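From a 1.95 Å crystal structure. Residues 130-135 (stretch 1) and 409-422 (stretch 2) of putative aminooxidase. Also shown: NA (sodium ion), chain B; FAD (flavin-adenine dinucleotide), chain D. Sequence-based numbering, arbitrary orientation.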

# COMPACT_ATOMS: atom_id res chain seq x y z
N ALA A 130 -12.18 -10.91 -2.03
CA ALA A 130 -11.68 -10.97 -3.40
C ALA A 130 -10.77 -9.74 -3.72
O ALA A 130 -11.00 -8.61 -3.25
CB ALA A 130 -12.84 -11.06 -4.40
N ASN A 131 -9.71 -10.00 -4.48
CA ASN A 131 -8.82 -8.96 -4.92
C ASN A 131 -9.56 -8.04 -5.90
O ASN A 131 -10.38 -8.50 -6.69
CB ASN A 131 -7.57 -9.58 -5.57
CG ASN A 131 -6.63 -8.56 -6.16
OD1 ASN A 131 -6.68 -8.31 -7.35
ND2 ASN A 131 -5.77 -7.96 -5.33
N GLY A 132 -9.31 -6.74 -5.81
CA GLY A 132 -9.99 -5.76 -6.66
C GLY A 132 -11.43 -5.55 -6.22
O GLY A 132 -11.87 -6.14 -5.23
N HIS A 133 -12.14 -4.70 -6.96
CA HIS A 133 -13.51 -4.30 -6.60
C HIS A 133 -14.52 -4.52 -7.73
O HIS A 133 -15.69 -4.12 -7.61
CB HIS A 133 -13.51 -2.82 -6.16
CG HIS A 133 -12.55 -2.50 -5.05
ND1 HIS A 133 -12.95 -2.19 -3.77
CD2 HIS A 133 -11.19 -2.45 -5.04
CE1 HIS A 133 -11.89 -1.96 -3.02
NE2 HIS A 133 -10.81 -2.12 -3.76
N TYR A 134 -14.08 -5.18 -8.81
CA TYR A 134 -14.91 -5.43 -10.00
C TYR A 134 -16.04 -6.41 -9.70
O TYR A 134 -17.09 -6.39 -10.38
CB TYR A 134 -14.04 -5.91 -11.20
CG TYR A 134 -13.03 -7.00 -10.89
CD1 TYR A 134 -13.40 -8.32 -10.92
CD2 TYR A 134 -11.70 -6.70 -10.56
CE1 TYR A 134 -12.52 -9.33 -10.64
CE2 TYR A 134 -10.78 -7.72 -10.27
CZ TYR A 134 -11.21 -9.03 -10.31
OH TYR A 134 -10.38 -10.08 -10.03
N ASN A 135 -15.84 -7.26 -8.70
CA ASN A 135 -16.93 -8.02 -8.10
C ASN A 135 -17.55 -7.14 -7.01
O ASN A 135 -16.94 -6.90 -5.96
CB ASN A 135 -16.44 -9.35 -7.52
CG ASN A 135 -15.63 -10.18 -8.52
OD1 ASN A 135 -14.42 -10.37 -8.35
ND2 ASN A 135 -16.29 -10.68 -9.56
N ASP A 409 1.22 -7.14 -2.26
CA ASP A 409 0.62 -8.38 -2.75
C ASP A 409 -0.66 -8.09 -3.53
O ASP A 409 -0.92 -8.70 -4.56
CB ASP A 409 0.32 -9.36 -1.62
CG ASP A 409 -0.20 -10.68 -2.13
OD1 ASP A 409 0.61 -11.47 -2.70
OD2 ASP A 409 -1.42 -10.93 -1.98
N GLU A 410 -1.44 -7.13 -3.05
CA GLU A 410 -2.73 -6.82 -3.65
C GLU A 410 -2.55 -6.29 -5.06
O GLU A 410 -3.27 -6.72 -5.98
CB GLU A 410 -3.55 -5.85 -2.80
CG GLU A 410 -4.08 -6.44 -1.50
CD GLU A 410 -5.13 -7.55 -1.70
OE1 GLU A 410 -6.04 -7.39 -2.54
OE2 GLU A 410 -5.06 -8.58 -0.98
N VAL A 411 -1.60 -5.38 -5.24
CA VAL A 411 -1.34 -4.80 -6.56
C VAL A 411 -0.75 -5.82 -7.54
O VAL A 411 -1.13 -5.83 -8.71
CB VAL A 411 -0.45 -3.53 -6.51
CG1 VAL A 411 -1.03 -2.48 -5.52
CG2 VAL A 411 0.98 -3.87 -6.19
N CYS A 412 0.16 -6.67 -7.07
CA CYS A 412 0.77 -7.69 -7.93
C CYS A 412 -0.29 -8.72 -8.34
O CYS A 412 -0.37 -9.09 -9.51
CB CYS A 412 1.94 -8.37 -7.22
SG CYS A 412 3.38 -7.31 -6.93
N HIS A 413 -1.09 -9.16 -7.37
CA HIS A 413 -2.23 -10.07 -7.61
C HIS A 413 -3.24 -9.48 -8.62
O HIS A 413 -3.73 -10.17 -9.53
CB HIS A 413 -2.90 -10.39 -6.26
CG HIS A 413 -3.94 -11.46 -6.30
ND1 HIS A 413 -4.72 -11.78 -5.21
CD2 HIS A 413 -4.37 -12.26 -7.31
CE1 HIS A 413 -5.55 -12.75 -5.53
NE2 HIS A 413 -5.36 -13.06 -6.80
N TYR A 414 -3.51 -8.19 -8.48
CA TYR A 414 -4.35 -7.51 -9.45
C TYR A 414 -3.71 -7.47 -10.85
O TYR A 414 -4.39 -7.70 -11.85
CB TYR A 414 -4.69 -6.08 -9.00
CG TYR A 414 -5.74 -5.42 -9.86
CD1 TYR A 414 -7.07 -5.39 -9.47
CD2 TYR A 414 -5.41 -4.83 -11.08
CE1 TYR A 414 -8.04 -4.80 -10.26
CE2 TYR A 414 -6.37 -4.23 -11.87
CZ TYR A 414 -7.68 -4.22 -11.46
OH TYR A 414 -8.63 -3.63 -12.24
N SER A 415 -2.41 -7.18 -10.91
CA SER A 415 -1.69 -7.21 -12.21
C SER A 415 -1.75 -8.61 -12.89
O SER A 415 -2.11 -8.72 -14.07
CB SER A 415 -0.24 -6.73 -12.05
OG SER A 415 -0.14 -5.31 -12.12
N LYS A 416 -1.43 -9.65 -12.13
CA LYS A 416 -1.60 -11.06 -12.56
C LYS A 416 -2.97 -11.31 -13.18
O LYS A 416 -3.10 -11.84 -14.29
CB LYS A 416 -1.40 -11.99 -11.35
CG LYS A 416 -1.57 -13.49 -11.57
CD LYS A 416 -1.55 -14.22 -10.23
CE LYS A 416 -1.42 -15.73 -10.37
NZ LYS A 416 -2.68 -16.34 -10.85
N ASP A 417 -4.01 -10.94 -12.44
CA ASP A 417 -5.39 -11.20 -12.86
C ASP A 417 -5.78 -10.34 -14.08
O ASP A 417 -6.57 -10.78 -14.89
CB ASP A 417 -6.37 -10.94 -11.71
CG ASP A 417 -6.37 -12.04 -10.66
OD1 ASP A 417 -5.89 -13.17 -10.93
OD2 ASP A 417 -6.88 -11.79 -9.55
N LEU A 418 -5.21 -9.14 -14.20
CA LEU A 418 -5.48 -8.27 -15.35
C LEU A 418 -5.16 -8.98 -16.67
O LEU A 418 -5.88 -8.84 -17.65
CB LEU A 418 -4.69 -6.97 -15.27
CG LEU A 418 -5.11 -5.86 -16.26
CD1 LEU A 418 -6.35 -5.10 -15.76
CD2 LEU A 418 -3.93 -4.90 -16.49
N VAL A 419 -4.06 -9.73 -16.67
CA VAL A 419 -3.61 -10.46 -17.84
C VAL A 419 -4.62 -11.57 -18.13
O VAL A 419 -5.00 -11.78 -19.28
CB VAL A 419 -2.22 -11.09 -17.63
CG1 VAL A 419 -1.81 -11.89 -18.86
CG2 VAL A 419 -1.17 -10.02 -17.28
N THR A 420 -5.04 -12.26 -17.08
CA THR A 420 -6.09 -13.27 -17.18
C THR A 420 -7.41 -12.68 -17.66
O THR A 420 -8.06 -13.23 -18.53
CB THR A 420 -6.36 -13.98 -15.84
OG1 THR A 420 -5.12 -14.43 -15.27
CG2 THR A 420 -7.29 -15.16 -16.04
N ARG A 421 -7.80 -11.54 -17.09
CA ARG A 421 -9.12 -10.96 -17.37
C ARG A 421 -9.27 -10.39 -18.78
O ARG A 421 -10.36 -10.50 -19.38
CB ARG A 421 -9.47 -9.89 -16.34
CG ARG A 421 -9.68 -10.43 -14.93
CD ARG A 421 -10.42 -9.45 -14.08
NE ARG A 421 -9.68 -8.20 -13.93
CZ ARG A 421 -10.21 -6.97 -13.90
NH1 ARG A 421 -11.52 -6.76 -14.05
NH2 ARG A 421 -9.40 -5.93 -13.72
N PHE A 422 -8.20 -9.79 -19.32
CA PHE A 422 -8.30 -9.04 -20.58
C PHE A 422 -7.34 -9.43 -21.73
O PHE A 422 -7.62 -9.12 -22.89
CB PHE A 422 -8.11 -7.56 -20.28
CG PHE A 422 -9.10 -7.02 -19.29
CD1 PHE A 422 -10.46 -7.05 -19.56
CD2 PHE A 422 -8.67 -6.49 -18.08
CE1 PHE A 422 -11.37 -6.55 -18.64
CE2 PHE A 422 -9.58 -5.99 -17.16
CZ PHE A 422 -10.93 -6.02 -17.45
NA NA B . -6.56 -10.02 0.08
PA FAD D . 4.28 2.25 -6.15
O1A FAD D . 4.94 1.30 -5.20
O2A FAD D . 4.02 3.65 -5.64
O5B FAD D . 5.21 2.41 -7.44
C5B FAD D . 4.74 3.22 -8.49
C4B FAD D . 5.83 3.45 -9.51
O4B FAD D . 5.32 4.24 -10.56
C3B FAD D . 7.04 4.17 -8.90
O3B FAD D . 8.22 3.44 -9.16
C2B FAD D . 7.01 5.53 -9.56
O2B FAD D . 8.30 6.14 -9.63
C1B FAD D . 6.29 5.21 -10.88
N9A FAD D . 5.69 6.44 -11.44
C8A FAD D . 4.83 7.32 -10.81
N7A FAD D . 4.53 8.33 -11.68
C5A FAD D . 5.19 8.10 -12.85
C6A FAD D . 5.27 8.81 -14.06
N6A FAD D . 4.31 9.74 -14.36
N1A FAD D . 6.04 8.28 -15.10
C2A FAD D . 6.76 7.10 -14.93
N3A FAD D . 6.67 6.42 -13.72
C4A FAD D . 5.93 6.91 -12.70
N1 FAD D . 2.77 -3.03 1.50
C2 FAD D . 2.57 -4.29 2.03
O2 FAD D . 2.16 -5.20 1.31
N3 FAD D . 2.82 -4.52 3.37
C4 FAD D . 3.28 -3.50 4.17
O4 FAD D . 3.51 -3.75 5.37
C4X FAD D . 3.50 -2.23 3.64
N5 FAD D . 3.95 -1.18 4.42
C5X FAD D . 4.32 0.03 3.87
C6 FAD D . 4.90 1.02 4.65
C7 FAD D . 5.31 2.22 4.07
C7M FAD D . 5.95 3.26 4.95
C8 FAD D . 5.12 2.43 2.71
C8M FAD D . 5.53 3.71 2.04
C9 FAD D . 4.53 1.44 1.93
C9A FAD D . 4.12 0.23 2.50
N10 FAD D . 3.50 -0.78 1.74
C10 FAD D . 3.26 -2.02 2.28
C1' FAD D . 2.79 -0.45 0.47
C2' FAD D . 3.56 -0.93 -0.76
O2' FAD D . 4.93 -0.55 -0.70
C3' FAD D . 2.88 -0.35 -1.98
O3' FAD D . 1.48 -0.63 -1.92
C4' FAD D . 3.49 -0.89 -3.26
O4' FAD D . 4.81 -0.39 -3.46
C5' FAD D . 2.57 -0.55 -4.43
O5' FAD D . 3.23 -0.76 -5.64
P FAD D . 2.75 0.02 -6.97
O1P FAD D . 3.65 -0.32 -8.15
O2P FAD D . 1.32 -0.34 -7.22
O3P FAD D . 2.91 1.59 -6.66
O HOH W 1 -7.95 -9.33 -9.64
O HOH W 2 -7.59 -5.63 -3.47
O HOH W 3 -7.92 -9.29 -1.77
O HOH W 4 -5.44 -9.96 2.14
O HOH W 5 -8.19 -10.94 1.08

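Residues 409-422 form part of a longer helix, and residues 130-135, which have no regular secondary structure, cross one side of it. Residues that touch are at least 279 positions apart in sequence. Of the two segments, their closest CA atoms, those of Asn131 and Tyr414, are 6.5 Å apart, and Asn131, the residue most covered by the other stretch, is central to the contact.

Asn131 points its CB toward the helix, and its carboxamide suits a place where a donor and an acceptor are both needed. Asn131 ND2 donates twice, to Glu410 OE1 and to Glu410 O, each at 2.9 Å, so one amide nitrogen grips both the side chain and the backbone of a single residue. Glu410 O already accepts the helical hydrogen bond from Tyr414 N (2.9 Å), and the carbonyl therefore serves both the helix and the loop. On the other arm, Asn131 OD1 lies 3.4 Å from Tyr414 N, but the angle is poor and no hydrogen bond forms. Asn131 OD1 is satisfied instead by water 1, which donates to it at 2.8 Å.

Water 1 is a three-way junction. Water 1 also donates to Asp417 OD2 (2.7 Å) and accepts from Tyr134 OH (2.6 Å). Asp417 OD2 and Tyr134 OH are themselves 3.9 Å apart, so the water joins groups that do not bond directly, matching a phenol donor to two oxygen acceptors.

Glu410 carries the heaviest polar load. Besides the Asn131 amide, Glu410 OE1 accepts from water 2 at 2.5 Å and water 3 at 2.8 Å, while Glu410 OE2 binds the sodium ion at 2.3 Å. Water 2 in turn accepts from Gly132 N (3.1 Å), linking the loop backbone to the carboxylate, and water 3 also coordinates sodium, 2.4 Å from its oxygen to NA. An anionic side chain is well suited to gathering a cation and several donors.

Around these polar groups, carbon surfaces fill the contact. Asn131 CB sits over a face of the His413 ring, 3.9 Å from its centroid, in a CH-pi contact. Gly132 CA approaches the edge of the Tyr414 ring, 4.1 Å from Tyr414 CD1. Glycine fits here: phi is positive at 74°, and an ideal CB would clash with Tyr134 CE2 at 2.8 Å.

Farther along the helix, the Arg421 guanidinium stacks on Tyr134 with the planes only 10° apart. Arg421 CZ lies 3.9 Å from the Tyr134 ring centroid, so delocalised positive charge meets the electron-rich face in a cation-pi interaction. At the edge of the same ring, Tyr134 CE2 meets Tyr414 CE1 at 4.0 Å, an apolar contact.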